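Local coordinates for uncharacterized CBS domain-containing protein (Corynebacterium glutamicum, PDB 2P3H) that is uncharacterised but belongs to a family of CBS-domain membrane proteins possibly involved in transport and FAD binding, this chain being its CorC_HlyC domain, at residues Trp14-Asp19 with Glu39-Leu44. Numbering follows the deposited sequence. Where two conformers were deposited one is given.
Sequences WLIDGD and ETISGL
Gly18 O accepts two hydrogen bonds from Ser42, from its amide N and its OG, in the first turn of helix 41-49, and this one carbonyl ties the turn after strand 13-17 to the helix N-terminus within the α/β CorC_HlyC (transporter-associated) domain. The hydroxyl is the closer donor, with Ser42 OG 2.7 Å from Gly18 O and approaching at 120° to the C=O. Ser42 N stands 3.2 Å from Gly18 O, nearly in line with the carbonyl at 160°, though the hydrogen bond itself is bent at the N-H. OG lies anti to the carbonyl carbon of Ser42 (chi1 -71°), beside the backbone N, which lets hydroxyl and amide converge on one acceptor.

Ile41 wedges its CG2 methyl against the turn, 3.3 Å from Gly18 O and 3.5 Å from Asp17 O. On the apolar side Ile16 CD1 meets that same Ile41 CG2 at 3.8 Å, the two side chains crossing almost perpendicularly. Leu96 of strand 92-100 and Val25 of helix 22-29 continue this core beside Ile41 and Ile16 respectively, while Pro93 packs on Ser42.

Further out, Thr40 sets its CG2 methyl 3.4 Å from Asp19 O. Asp17 directs its carboxylate away from the helix to a salt bridge with Lys95, and its carbonyl accepts from Thr20 OG1. Thr40 caps the helix N-terminus: its OG1, held between its own backbone N and carbonyl carbon, accepts a nearly straight bond from Gly43 N at 3.3 Å.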
ATOM      1  N   TRP A  14      -4.826   0.477   8.557  1.00 29.77           N
ATOM      2  CA  TRP A  14      -6.069   0.697   7.812  1.00 30.09           C
ATOM      3  C   TRP A  14      -6.603  -0.622   7.258  1.00 30.23           C
ATOM      4  O   TRP A  14      -5.852  -1.569   6.989  1.00 29.77           O
ATOM      5  CB  TRP A  14      -5.851   1.660   6.619  1.00 29.97           C
ATOM      6  CG  TRP A  14      -5.277   2.985   7.009  1.00 29.29           C
ATOM      7  CD1 TRP A  14      -5.963   4.162   7.231  1.00 29.07           C
ATOM      8  CD2 TRP A  14      -3.887   3.278   7.211  1.00 30.25           C
ATOM      9  NE1 TRP A  14      -5.058   5.153   7.582  1.00 29.76           N
ATOM     10  CE2 TRP A  14      -3.787   4.626   7.562  1.00 30.76           C
ATOM     11  CE3 TRP A  14      -2.708   2.508   7.131  1.00 31.35           C
ATOM     12  CZ2 TRP A  14      -2.555   5.232   7.845  1.00 29.20           C
ATOM     13  CZ3 TRP A  14      -1.488   3.126   7.399  1.00 29.74           C
ATOM     14  CH2 TRP A  14      -1.428   4.469   7.744  1.00 29.81           C
ATOM     15  N   LEU A  15      -7.922  -0.677   7.110  1.00 30.14           N
ATOM     16  CA  LEU A  15      -8.585  -1.709   6.332  1.00 30.57           C
ATOM     17  C   LEU A  15      -9.115  -0.960   5.132  1.00 31.09           C
ATOM     18  O   LEU A  15      -9.819   0.049   5.305  1.00 31.29           O
ATOM     19  CB  LEU A  15      -9.783  -2.286   7.129  1.00 30.25           C
ATOM     20  CG  LEU A  15     -10.610  -3.328   6.327  1.00 31.12           C
ATOM     21  CD1 LEU A  15      -9.800  -4.566   5.961  1.00 35.10           C
ATOM     22  CD2 LEU A  15     -11.888  -3.716   7.112  1.00 31.50           C
ATOM     23  N   ILE A  16      -8.790  -1.423   3.922  1.00 31.21           N
ATOM     24  CA  ILE A  16      -9.254  -0.725   2.715  1.00 31.23           C
ATOM     25  C   ILE A  16      -9.806  -1.697   1.687  1.00 31.91           C
ATOM     26  O   ILE A  16      -9.487  -2.891   1.705  1.00 31.78           O
ATOM     27  CB  ILE A  16      -8.149   0.179   2.072  1.00 31.13           C
ATOM     28  CG1 ILE A  16      -7.103  -0.674   1.331  1.00 31.45           C
ATOM     29  CG2 ILE A  16      -7.452   1.061   3.151  1.00 31.15           C
ATOM     30  CD1 ILE A  16      -6.047   0.168   0.558  1.00 32.04           C
ATOM     31  N   ASP A  17     -10.638  -1.180   0.789  1.00 31.67           N
ATOM     32  CA  ASP A  17     -11.141  -1.957  -0.345  1.00 31.84           C
ATOM     33  C   ASP A  17     -10.064  -2.239  -1.387  1.00 32.41           C
ATOM     34  O   ASP A  17      -9.104  -1.477  -1.546  1.00 32.66           O
ATOM     35  CB  ASP A  17     -12.303  -1.222  -1.004  1.00 31.23           C
ATOM     36  CG  ASP A  17     -13.524  -1.176  -0.121  1.00 34.87           C
ATOM     37  OD1 ASP A  17     -13.551  -1.895   0.897  1.00 37.23           O
ATOM     38  OD2 ASP A  17     -14.462  -0.420  -0.443  1.00 34.51           O
ATOM     39  N   GLY A  18     -10.259  -3.322  -2.125  1.00 33.83           N
ATOM     40  CA  GLY A  18      -9.275  -3.750  -3.118  1.00 33.07           C
ATOM     41  C   GLY A  18      -9.149  -2.801  -4.291  1.00 33.72           C
ATOM     42  O   GLY A  18      -8.109  -2.792  -4.960  1.00 34.20           O
ATOM     43  N   ASP A  19     -10.189  -2.005  -4.540  1.00 32.93           N
ATOM     44  CA  ASP A  19     -10.209  -1.078  -5.673  1.00 33.83           C
ATOM     45  C   ASP A  19      -9.978   0.373  -5.261  1.00 33.39           C
ATOM     46  O   ASP A  19     -10.237   1.310  -6.022  1.00 32.63           O
ATOM     47  CB  ASP A  19     -11.511  -1.227  -6.460  1.00 35.02           C
ATOM     48  CG  ASP A  19     -12.723  -0.734  -5.691  1.00 35.58           C
ATOM     49  OD1 ASP A  19     -12.612  -0.411  -4.486  1.00 38.27           O
ATOM     50  OD2 ASP A  19     -13.802  -0.662  -6.313  1.00 37.60           O
ATOM     51  N   GLU A  39      -3.828   2.079 -11.260  1.00 33.84           N
ATOM     52  CA  GLU A  39      -4.427   3.230 -10.579  0.50 33.58           C
ATOM     53  C   GLU A  39      -5.085   2.883  -9.243  1.00 33.45           C
ATOM     54  O   GLU A  39      -5.441   3.784  -8.478  1.00 34.10           O
ATOM     55  CB  GLU A  39      -5.405   3.979 -11.503  0.50 33.77           C
ATOM     56  CG  GLU A  39      -6.667   3.213 -11.835  0.50 31.80           C
ATOM     57  CD  GLU A  39      -7.609   3.976 -12.754  0.50 34.05           C
ATOM     58  OE1 GLU A  39      -7.141   4.587 -13.737  0.50 32.49           O
ATOM     59  OE2 GLU A  39      -8.831   3.940 -12.490  0.50 33.23           O
ATOM     60  N   THR A  40      -5.208   1.593  -8.935  1.00 33.11           N
ATOM     61  CA  THR A  40      -5.764   1.165  -7.646  1.00 32.19           C
ATOM     62  C   THR A  40      -4.751   0.395  -6.836  1.00 32.25           C
ATOM     63  O   THR A  40      -3.754  -0.107  -7.378  1.00 31.21           O
ATOM     64  CB  THR A  40      -7.034   0.258  -7.759  1.00 32.97           C
ATOM     65  OG1 THR A  40      -6.686  -1.039  -8.266  1.00 32.95           O
ATOM     66  CG2 THR A  40      -8.126   0.892  -8.617  1.00 34.43           C
ATOM     67  N   ILE A  41      -5.038   0.272  -5.545  1.00 32.05           N
ATOM     68  CA  ILE A  41      -4.159  -0.502  -4.656  1.00 32.69           C
ATOM     69  C   ILE A  41      -3.911  -1.929  -5.196  1.00 33.12           C
ATOM     70  O   ILE A  41      -2.759  -2.388  -5.221  1.00 33.34           O
ATOM     71  CB  ILE A  41      -4.649  -0.463  -3.174  1.00 32.98           C
ATOM     72  CG1 ILE A  41      -3.606  -1.097  -2.250  1.00 32.40           C
ATOM     73  CG2 ILE A  41      -5.982  -1.176  -3.002  1.00 33.10           C
ATOM     74  CD1 ILE A  41      -2.160  -0.420  -2.332  1.00 34.52           C
ATOM     75  N   SER A  42      -4.958  -2.616  -5.666  1.00 32.63           N
ATOM     76  CA  SER A  42      -4.743  -3.984  -6.188  1.00 32.77           C
ATOM     77  C   SER A  42      -3.883  -4.006  -7.435  1.00 33.16           C
ATOM     78  O   SER A  42      -3.071  -4.917  -7.628  1.00 32.70           O
ATOM     79  CB  SER A  42      -6.070  -4.713  -6.413  1.00 33.21           C
ATOM     80  OG  SER A  42      -6.632  -5.018  -5.155  1.00 34.27           O
ATOM     81  N   GLY A  43      -4.056  -2.998  -8.288  1.00 32.51           N
ATOM     82  CA  GLY A  43      -3.249  -2.895  -9.499  1.00 33.43           C
ATOM     83  C   GLY A  43      -1.772  -2.810  -9.133  1.00 33.22           C
ATOM     84  O   GLY A  43      -0.916  -3.441  -9.788  1.00 33.47           O
ATOM     85  N   LEU A  44      -1.471  -2.016  -8.107  1.00 32.71           N
ATOM     86  CA  LEU A  44      -0.087  -1.890  -7.606  0.50 32.66           C
ATOM     87  C   LEU A  44       0.427  -3.246  -7.111  1.00 33.11           C
ATOM     88  O   LEU A  44       1.546  -3.658  -7.422  1.00 33.75           O
ATOM     89  CB  LEU A  44      -0.031  -0.849  -6.479  0.50 31.83           C
ATOM     90  CG  LEU A  44       1.244  -0.758  -5.626  0.50 31.38           C
ATOM     91  CD1 LEU A  44       2.459  -0.327  -6.469  0.50 30.44           C
ATOM     92  CD2 LEU A  44       1.014   0.194  -4.480  0.50 30.48           C
TER